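PDB 4ZOQ: intracellular serine protease from Bacillus licheniformis, which is a lanthipeptide protease of the subtilase family that cleaves peptide bonds sequence-specifically, probably as a serine endopeptidase. Local coordinates for residues A154-A159 with S194-V199. Residues are numbered along the deposited sequence; the frame is centred on the assembly and turned at random.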
loop_
_atom_site.group_PDB
_atom_site.type_symbol
_atom_site.label_atom_id
_atom_site.label_comp_id
_atom_site.label_asym_id
_atom_site.label_seq_id
_atom_site.Cartn_x
_atom_site.Cartn_y
_atom_site.Cartn_z
ATOM N N ALA B 154 -16.243 -9.022 1.760
ATOM C CA ALA B 154 -16.353 -7.593 2.009
ATOM C C ALA B 154 -15.215 -6.867 1.336
ATOM O O ALA B 154 -15.384 -5.828 0.683
ATOM C CB ALA B 154 -16.332 -7.310 3.522
ATOM N N TYR B 155 -14.040 -7.469 1.487
ATOM C CA TYR B 155 -12.800 -6.843 1.091
ATOM C C TYR B 155 -12.778 -6.777 -0.437
ATOM O O TYR B 155 -12.298 -5.805 -1.040
ATOM C CB TYR B 155 -11.638 -7.670 1.586
ATOM C CG TYR B 155 -10.524 -6.871 2.100
ATOM C CD1 TYR B 155 -9.824 -7.288 3.224
ATOM C CD2 TYR B 155 -10.255 -5.622 1.563
ATOM C CE1 TYR B 155 -8.797 -6.537 3.725
ATOM C CE2 TYR B 155 -9.241 -4.858 2.057
ATOM C CZ TYR B 155 -8.516 -5.325 3.144
ATOM O OH TYR B 155 -7.492 -4.593 3.693
ATOM N N GLN B 156 -13.365 -7.803 -1.045
ATOM C CA GLN B 156 -13.451 -7.896 -2.491
ATOM C C GLN B 156 -14.386 -6.817 -3.048
ATOM O O GLN B 156 -14.178 -6.309 -4.154
ATOM C CB GLN B 156 -13.910 -9.307 -2.895
ATOM C CG GLN B 156 -13.846 -9.598 -4.370
ATOM C CD GLN B 156 -12.430 -9.435 -4.950
ATOM O OE1 GLN B 156 -11.527 -10.242 -4.682
ATOM N NE2 GLN B 156 -12.241 -8.392 -5.748
ATOM N N ARG B 157 -15.389 -6.428 -2.269
ATOM C CA ARG B 157 -16.317 -5.413 -2.744
ATOM C C ARG B 157 -15.635 -4.067 -2.768
ATOM O O ARG B 157 -15.810 -3.302 -3.709
ATOM C CB ARG B 157 -17.547 -5.344 -1.842
ATOM C CG ARG B 157 -18.530 -6.472 -1.989
ATOM C CD ARG B 157 -19.733 -6.225 -1.083
ATOM N NE ARG B 157 -20.685 -7.327 -1.121
ATOM C CZ ARG B 157 -21.835 -7.352 -0.452
ATOM N NH1 ARG B 157 -22.171 -6.344 0.344
ATOM N NH2 ARG B 157 -22.646 -8.397 -0.571
ATOM N N ALA B 158 -14.792 -3.815 -1.775
ATOM C CA ALA B 158 -13.982 -2.604 -1.748
ATOM C C ALA B 158 -13.080 -2.534 -2.977
ATOM O O ALA B 158 -12.980 -1.487 -3.642
ATOM C CB ALA B 158 -13.151 -2.552 -0.473
ATOM N N ALA B 159 -12.467 -3.663 -3.307
ATOM C CA ALA B 159 -11.575 -3.717 -4.450
ATOM C C ALA B 159 -12.345 -3.511 -5.742
ATOM O O ALA B 159 -11.874 -2.824 -6.670
ATOM C CB ALA B 159 -10.816 -5.046 -4.475
ATOM N N SER B 194 -3.855 -8.336 -0.678
ATOM C CA SER B 194 -2.989 -8.650 -1.823
ATOM C C SER B 194 -3.534 -9.784 -2.693
ATOM O O SER B 194 -3.270 -9.828 -3.897
ATOM C CB SER B 194 -1.564 -8.975 -1.345
ATOM O OG SER B 194 -1.511 -10.235 -0.719
ATOM N N ALA B 195 -4.280 -10.708 -2.091
ATOM C CA ALA B 195 -4.814 -11.840 -2.844
ATOM C C ALA B 195 -6.046 -11.490 -3.685
ATOM O O ALA B 195 -6.424 -12.253 -4.564
ATOM C CB ALA B 195 -5.152 -12.961 -1.907
ATOM N N LEU B 196 -6.673 -10.350 -3.401
ATOM C CA LEU B 196 -7.938 -9.966 -4.031
ATOM C C LEU B 196 -7.843 -9.645 -5.510
ATOM O O LEU B 196 -6.852 -9.094 -5.974
ATOM C CB LEU B 196 -8.534 -8.741 -3.327
ATOM C CG LEU B 196 -8.888 -8.794 -1.843
ATOM C CD1 LEU B 196 -9.215 -7.374 -1.366
ATOM C CD2 LEU B 196 -10.063 -9.739 -1.604
ATOM N N LYS B 197 -8.912 -9.920 -6.233
ATOM C CA LYS B 197 -9.006 -9.465 -7.598
ATOM C C LYS B 197 -9.053 -7.919 -7.620
ATOM O O LYS B 197 -9.568 -7.286 -6.679
ATOM C CB LYS B 197 -10.236 -10.075 -8.258
ATOM C CG LYS B 197 -10.233 -10.015 -9.763
ATOM C CD LYS B 197 -11.548 -10.577 -10.317
ATOM C CE LYS B 197 -11.451 -10.878 -11.800
ATOM N NZ LYS B 197 -11.345 -9.622 -12.566
ATOM N N HIS B 198 -8.443 -7.336 -8.659
ATOM C CA HIS B 198 -8.291 -5.887 -8.843
ATOM C C HIS B 198 -7.295 -5.252 -7.835
ATOM O O HIS B 198 -7.125 -4.037 -7.780
ATOM C CB HIS B 198 -9.643 -5.186 -8.768
ATOM C CG HIS B 198 -10.672 -5.769 -9.681
ATOM N ND1 HIS B 198 -10.548 -5.750 -11.055
ATOM C CD2 HIS B 198 -11.858 -6.370 -9.417
ATOM C CE1 HIS B 198 -11.603 -6.333 -11.598
ATOM N NE2 HIS B 198 -12.415 -6.712 -10.626
ATOM N N VAL B 199 -6.640 -6.068 -7.028
ATOM C CA VAL B 199 -5.534 -5.579 -6.227
ATOM C C VAL B 199 -4.207 -6.117 -6.818
ATOM O O VAL B 199 -4.076 -7.313 -7.092
ATOM C CB VAL B 199 -5.672 -5.999 -4.756
ATOM C CG1 VAL B 199 -4.424 -5.640 -3.996
ATOM C CG2 VAL B 199 -6.939 -5.379 -4.119
#
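The primary amide of Q156, on helix 146-164 of this subtilase fold, pairs with both backbone polar groups of K197 in the loop leading into strand 200-205, and shows how one side-chain amide can serve the N-H and the C=O of a single loop residue. OE1 of Q156 accepts from K197 N at 3.1 Å, the donor lying in the carbonyl plane on a lone pair, with an N-H...O angle of 143°. NE2 gives the straighter bond, 3.0 Å to K197 O, leaving in the plane of its own amide but reaching that oxygen from above the carbonyl plane. A second bond from NE2 goes to OD1 of N160, one turn further along the helix, which probably helps fix the rotation of the amide. With CG anti to the backbone N (chi1 -171°) and a bend at chi2, the Q156 chain brings its amide to the loop. An alanine here would probably leave K197 N and O without these mates and strip L196 CD2 of its contact with OE1. The type II turn from L196 to V199 is closed by V199 N bonding to L196 O. Beside the amide, L196 CD1 packs 3.6 Å from Y155 CD2, the two side chains crossing at about a right angle. A159 CB meets V199 CG2 at 3.9 Å and lies 3.4 Å from K197 O, the oxygen that takes the bond from Q156 NE2.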